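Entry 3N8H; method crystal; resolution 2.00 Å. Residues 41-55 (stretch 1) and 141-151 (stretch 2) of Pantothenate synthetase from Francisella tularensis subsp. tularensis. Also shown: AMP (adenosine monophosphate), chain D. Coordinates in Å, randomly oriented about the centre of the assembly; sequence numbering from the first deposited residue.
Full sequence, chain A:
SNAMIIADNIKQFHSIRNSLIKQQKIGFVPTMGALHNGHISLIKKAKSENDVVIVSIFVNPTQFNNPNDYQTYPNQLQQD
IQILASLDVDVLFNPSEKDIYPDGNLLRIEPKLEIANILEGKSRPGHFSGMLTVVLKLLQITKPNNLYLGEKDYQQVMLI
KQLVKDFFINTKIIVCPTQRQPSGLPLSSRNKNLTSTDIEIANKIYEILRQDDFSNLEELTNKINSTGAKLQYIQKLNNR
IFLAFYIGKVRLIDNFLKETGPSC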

# COMPACT_ATOMS: atom_id res chain seq x y z
N SER A 41 -10.54 11.78 -24.32
CA SER A 41 -9.97 10.79 -25.23
C SER A 41 -9.81 9.49 -24.48
O SER A 41 -10.04 8.41 -25.04
N LEU A 42 -9.43 9.57 -23.21
CA LEU A 42 -9.31 8.35 -22.40
C LEU A 42 -10.67 7.67 -22.26
O LEU A 42 -10.80 6.44 -22.39
N ILE A 43 -11.69 8.47 -21.99
CA ILE A 43 -13.04 7.92 -21.85
C ILE A 43 -13.52 7.22 -23.11
O ILE A 43 -14.08 6.13 -23.04
N LYS A 44 -13.26 7.83 -24.26
CA LYS A 44 -13.63 7.24 -25.55
C LYS A 44 -12.90 5.92 -25.80
O LYS A 44 -13.48 4.96 -26.28
N LYS A 45 -11.62 5.89 -25.45
CA LYS A 45 -10.87 4.66 -25.57
C LYS A 45 -11.47 3.55 -24.69
O LYS A 45 -11.71 2.43 -25.16
N ALA A 46 -11.68 3.85 -23.41
CA ALA A 46 -12.34 2.93 -22.50
C ALA A 46 -13.69 2.45 -23.06
O ALA A 46 -14.01 1.25 -23.01
N LYS A 47 -14.47 3.36 -23.64
CA LYS A 47 -15.80 2.98 -24.13
C LYS A 47 -15.71 2.02 -25.31
O LYS A 47 -16.52 1.10 -25.43
N SER A 48 -14.71 2.22 -26.16
CA SER A 48 -14.55 1.37 -27.34
C SER A 48 -14.03 -0.02 -26.97
O SER A 48 -13.98 -0.90 -27.83
N GLU A 49 -13.65 -0.21 -25.70
CA GLU A 49 -12.93 -1.40 -25.26
C GLU A 49 -13.60 -2.17 -24.10
O GLU A 49 -13.10 -3.21 -23.67
N ASN A 50 -14.71 -1.65 -23.58
CA ASN A 50 -15.33 -2.23 -22.39
C ASN A 50 -16.85 -2.16 -22.43
O ASN A 50 -17.42 -1.38 -23.18
N ASP A 51 -17.50 -2.99 -21.61
CA ASP A 51 -18.96 -3.01 -21.52
C ASP A 51 -19.42 -1.99 -20.48
O ASP A 51 -20.51 -1.41 -20.60
N VAL A 52 -18.59 -1.78 -19.48
CA VAL A 52 -18.89 -0.84 -18.41
C VAL A 52 -17.71 0.10 -18.22
O VAL A 52 -16.56 -0.34 -18.08
N VAL A 53 -17.99 1.39 -18.25
CA VAL A 53 -16.95 2.39 -18.01
C VAL A 53 -17.30 3.15 -16.75
O VAL A 53 -18.46 3.58 -16.55
N ILE A 54 -16.30 3.25 -15.90
CA ILE A 54 -16.36 3.99 -14.65
C ILE A 54 -15.37 5.13 -14.73
O ILE A 54 -14.20 4.95 -15.11
N VAL A 55 -15.82 6.32 -14.35
CA VAL A 55 -14.93 7.47 -14.26
C VAL A 55 -14.98 7.97 -12.83
O VAL A 55 -16.06 8.13 -12.27
N ILE A 141 -11.24 -0.33 -4.77
CA ILE A 141 -12.66 -0.05 -4.76
C ILE A 141 -13.28 -0.48 -6.10
O ILE A 141 -14.27 -1.18 -6.11
N THR A 142 -12.67 -0.09 -7.22
CA THR A 142 -13.33 -0.25 -8.51
C THR A 142 -13.09 -1.63 -9.15
O THR A 142 -13.90 -2.09 -9.94
N LYS A 143 -11.97 -2.26 -8.82
CA LYS A 143 -11.60 -3.58 -9.34
C LYS A 143 -11.93 -3.71 -10.82
O LYS A 143 -12.74 -4.54 -11.22
N PRO A 144 -11.30 -2.86 -11.64
CA PRO A 144 -11.58 -2.85 -13.06
C PRO A 144 -10.73 -3.88 -13.78
O PRO A 144 -9.72 -4.34 -13.25
N ASN A 145 -11.14 -4.20 -15.01
CA ASN A 145 -10.35 -5.03 -15.90
C ASN A 145 -9.28 -4.20 -16.61
O ASN A 145 -8.15 -4.68 -16.83
N ASN A 146 -9.65 -2.96 -16.96
CA ASN A 146 -8.78 -2.07 -17.73
C ASN A 146 -8.66 -0.67 -17.14
O ASN A 146 -9.66 -0.02 -16.83
N LEU A 147 -7.42 -0.21 -17.02
CA LEU A 147 -7.14 1.12 -16.48
C LEU A 147 -6.55 2.02 -17.57
O LEU A 147 -5.59 1.63 -18.22
N TYR A 148 -7.11 3.21 -17.75
CA TYR A 148 -6.68 4.14 -18.81
C TYR A 148 -5.96 5.35 -18.21
O TYR A 148 -6.49 6.03 -17.33
N LEU A 149 -4.72 5.57 -18.68
CA LEU A 149 -3.83 6.61 -18.17
C LEU A 149 -3.25 7.39 -19.34
O LEU A 149 -3.01 6.82 -20.41
N GLY A 150 -3.01 8.69 -19.13
CA GLY A 150 -2.41 9.52 -20.16
C GLY A 150 -0.88 9.46 -20.10
O GLY A 150 -0.27 9.49 -19.02
N GLU A 151 -0.26 9.37 -21.26
CA GLU A 151 1.20 9.40 -21.37
C GLU A 151 1.81 10.71 -20.81
O GLU A 151 2.98 10.74 -20.38

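Thr-142, near the end of its helix, points toward strand 52-55. Its chi1 is p, and its CG2 lies 4.4 Å from CG2 of Ile-54, an m, t rotamer that also points in. Lys-143 leaves the helix with positive phi and its side chain points away. Asn-146 opens the strand with chi1 m. Its ND2 donates to OD1 of Asn-50 at 2.8 Å, a nearly straight bond.

Tyr-148 is the centre of the contact. Its chi1 is m, which lays the ring against helix 41-49. Ala-46 CB sits over one face, 3.7 Å from Tyr-148 CE2, in a CH-pi contact. Lys-45 CG comes within 3.8 Å of Tyr-148 CE1, but the end of that lysine leads away. The hydroxyl works both ways: Tyr-148 OH donates to Glu-49 OE1 at 2.6 Å and accepts from Asn-50 ND2 at 2.8 Å. Asn-50 ND2 also donates to Ala-46 O at 2.9 Å, so this amide ties the ring to the helix backbone.

Leu-149 points away. Leu-42, m, p, packs its CD2 3.8 Å from Gly-150 N and 3.6 Å from AMP O4'. Gly-150 N donates to AMP O3' at 2.9 Å. A CB on Gly-150 would clash with AMP N3.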

# COMPACT_ATOMS: atom_id res chain seq x y z
CB SER A 41 -8.64 11.25 -25.83
OG SER A 41 -7.67 11.43 -24.82
CB LEU A 42 -8.71 8.64 -21.03
CG LEU A 42 -7.18 8.64 -20.87
CD1 LEU A 42 -6.50 9.55 -21.88
CD2 LEU A 42 -6.79 9.05 -19.47
CB ILE A 43 -14.03 8.98 -21.40
CG1 ILE A 43 -13.73 9.34 -19.95
CG2 ILE A 43 -15.47 8.44 -21.48
CD1 ILE A 43 -14.09 10.78 -19.60
CB LYS A 44 -13.37 8.23 -26.67
CG LYS A 44 -14.42 9.32 -26.76
CD LYS A 44 -14.13 10.28 -27.88
CE LYS A 44 -15.35 11.14 -28.18
NZ LYS A 44 -14.97 12.29 -29.05
CB LYS A 45 -9.41 4.90 -25.22
CG LYS A 45 -8.50 3.71 -25.50
CD LYS A 45 -8.36 3.45 -27.00
CE LYS A 45 -7.51 2.21 -27.26
NZ LYS A 45 -7.73 1.62 -28.62
CB ALA A 46 -12.51 3.55 -21.12
CB LYS A 47 -16.66 4.20 -24.51
CG LYS A 47 -17.28 4.93 -23.33
CD LYS A 47 -18.50 4.20 -22.75
CE LYS A 47 -19.71 4.23 -23.69
NZ LYS A 47 -20.91 3.61 -23.04
CB SER A 48 -13.56 2.00 -28.30
OG SER A 48 -12.24 1.86 -27.79
CB GLU A 49 -11.49 -1.04 -24.85
CG GLU A 49 -10.52 -1.00 -26.01
CD GLU A 49 -9.08 -0.82 -25.57
OE1 GLU A 49 -8.83 -0.70 -24.36
OE2 GLU A 49 -8.19 -0.78 -26.45
CB ASN A 50 -14.82 -1.52 -21.13
CG ASN A 50 -13.31 -1.67 -20.92
OD1 ASN A 50 -12.84 -2.60 -20.25
ND2 ASN A 50 -12.56 -0.73 -21.46
CB ASP A 51 -19.46 -4.39 -21.11
CG ASP A 51 -19.00 -5.49 -22.04
OD1 ASP A 51 -19.46 -5.51 -23.20
OD2 ASP A 51 -18.18 -6.34 -21.62
CB VAL A 52 -19.16 -1.57 -17.09
CG1 VAL A 52 -19.59 -0.59 -16.00
CG2 VAL A 52 -20.20 -2.66 -17.29
CB VAL A 53 -16.76 3.37 -19.21
CG1 VAL A 53 -15.70 4.47 -18.88
CG2 VAL A 53 -16.34 2.61 -20.44
CB ILE A 54 -15.91 3.11 -13.47
CG1 ILE A 54 -16.82 1.89 -13.31
CG2 ILE A 54 -15.81 3.92 -12.18
CD1 ILE A 54 -16.31 0.88 -12.27
CB VAL A 55 -15.38 8.59 -15.24
CG1 VAL A 55 -14.65 9.91 -14.96
CG2 VAL A 55 -15.19 8.14 -16.70
CB ILE A 141 -12.94 1.46 -4.50
CG1 ILE A 141 -12.47 1.85 -3.09
CG2 ILE A 141 -14.42 1.77 -4.68
CD1 ILE A 141 -12.29 3.39 -2.90
CB THR A 142 -12.87 0.81 -9.50
OG1 THR A 142 -11.44 0.77 -9.58
CG2 THR A 142 -13.30 2.20 -9.01
CB LYS A 143 -12.27 -4.70 -8.53
CG LYS A 143 -11.76 -4.78 -7.10
CD LYS A 143 -12.65 -5.66 -6.22
CE LYS A 143 -14.06 -5.08 -6.09
NZ LYS A 143 -14.80 -5.69 -4.94
CB PRO A 144 -11.16 -1.44 -13.49
CG PRO A 144 -10.01 -1.13 -12.56
CD PRO A 144 -10.41 -1.75 -11.24
CB ASN A 145 -11.25 -5.67 -16.95
CG ASN A 145 -12.28 -6.59 -16.35
OD1 ASN A 145 -13.48 -6.29 -16.35
ND2 ASN A 145 -11.82 -7.71 -15.82
CB ASN A 146 -9.25 -1.96 -19.18
CG ASN A 146 -9.18 -3.29 -19.91
OD1 ASN A 146 -8.12 -3.90 -20.04
ND2 ASN A 146 -10.32 -3.74 -20.39
CB LEU A 147 -6.12 1.04 -15.32
CG LEU A 147 -5.73 2.37 -14.65
CD1 LEU A 147 -6.95 3.08 -14.10
CD2 LEU A 147 -4.63 2.17 -13.54
CB TYR A 148 -7.88 4.54 -19.71
CG TYR A 148 -8.46 3.30 -20.36
CD1 TYR A 148 -8.06 2.92 -21.63
CD2 TYR A 148 -9.30 2.47 -19.66
CE1 TYR A 148 -8.52 1.74 -22.21
CE2 TYR A 148 -9.77 1.30 -20.23
CZ TYR A 148 -9.37 0.93 -21.49
OH TYR A 148 -9.87 -0.25 -22.02
CB LEU A 149 -2.68 5.99 -17.35
CG LEU A 149 -2.95 5.15 -16.09
CD1 LEU A 149 -1.65 4.62 -15.51
CD2 LEU A 149 -3.71 5.99 -15.05
CB GLU A 151 1.58 9.22 -22.83
CG GLU A 151 3.05 9.31 -23.11
CD GLU A 151 3.33 9.29 -24.59
OE1 GLU A 151 3.56 10.38 -25.16
OE2 GLU A 151 3.29 8.19 -25.18
P AMP D . -5.71 14.53 -13.96
O1P AMP D . -7.22 14.71 -13.90
O2P AMP D . -4.92 15.66 -14.54
O3P AMP D . -5.13 14.00 -12.70
O5' AMP D . -5.55 13.42 -15.14
C5' AMP D . -6.35 12.24 -15.21
C4' AMP D . -5.85 11.34 -16.31
O4' AMP D . -5.96 12.04 -17.59
C3' AMP D . -4.38 10.91 -16.16
O3' AMP D . -4.21 9.58 -16.67
C2' AMP D . -3.67 11.91 -17.06
O2' AMP D . -2.38 11.52 -17.53
C1' AMP D . -4.68 12.06 -18.20
N9 AMP D . -4.47 13.28 -18.98
C8 AMP D . -4.35 14.53 -18.48
N7 AMP D . -4.12 15.43 -19.49
C5 AMP D . -4.07 14.73 -20.65
C6 AMP D . -3.87 15.06 -22.08
N6 AMP D . -3.65 16.34 -22.43
N1 AMP D . -3.90 14.08 -22.99
C2 AMP D . -4.09 12.79 -22.60
N3 AMP D . -4.29 12.41 -21.32
C4 AMP D . -4.30 13.32 -20.31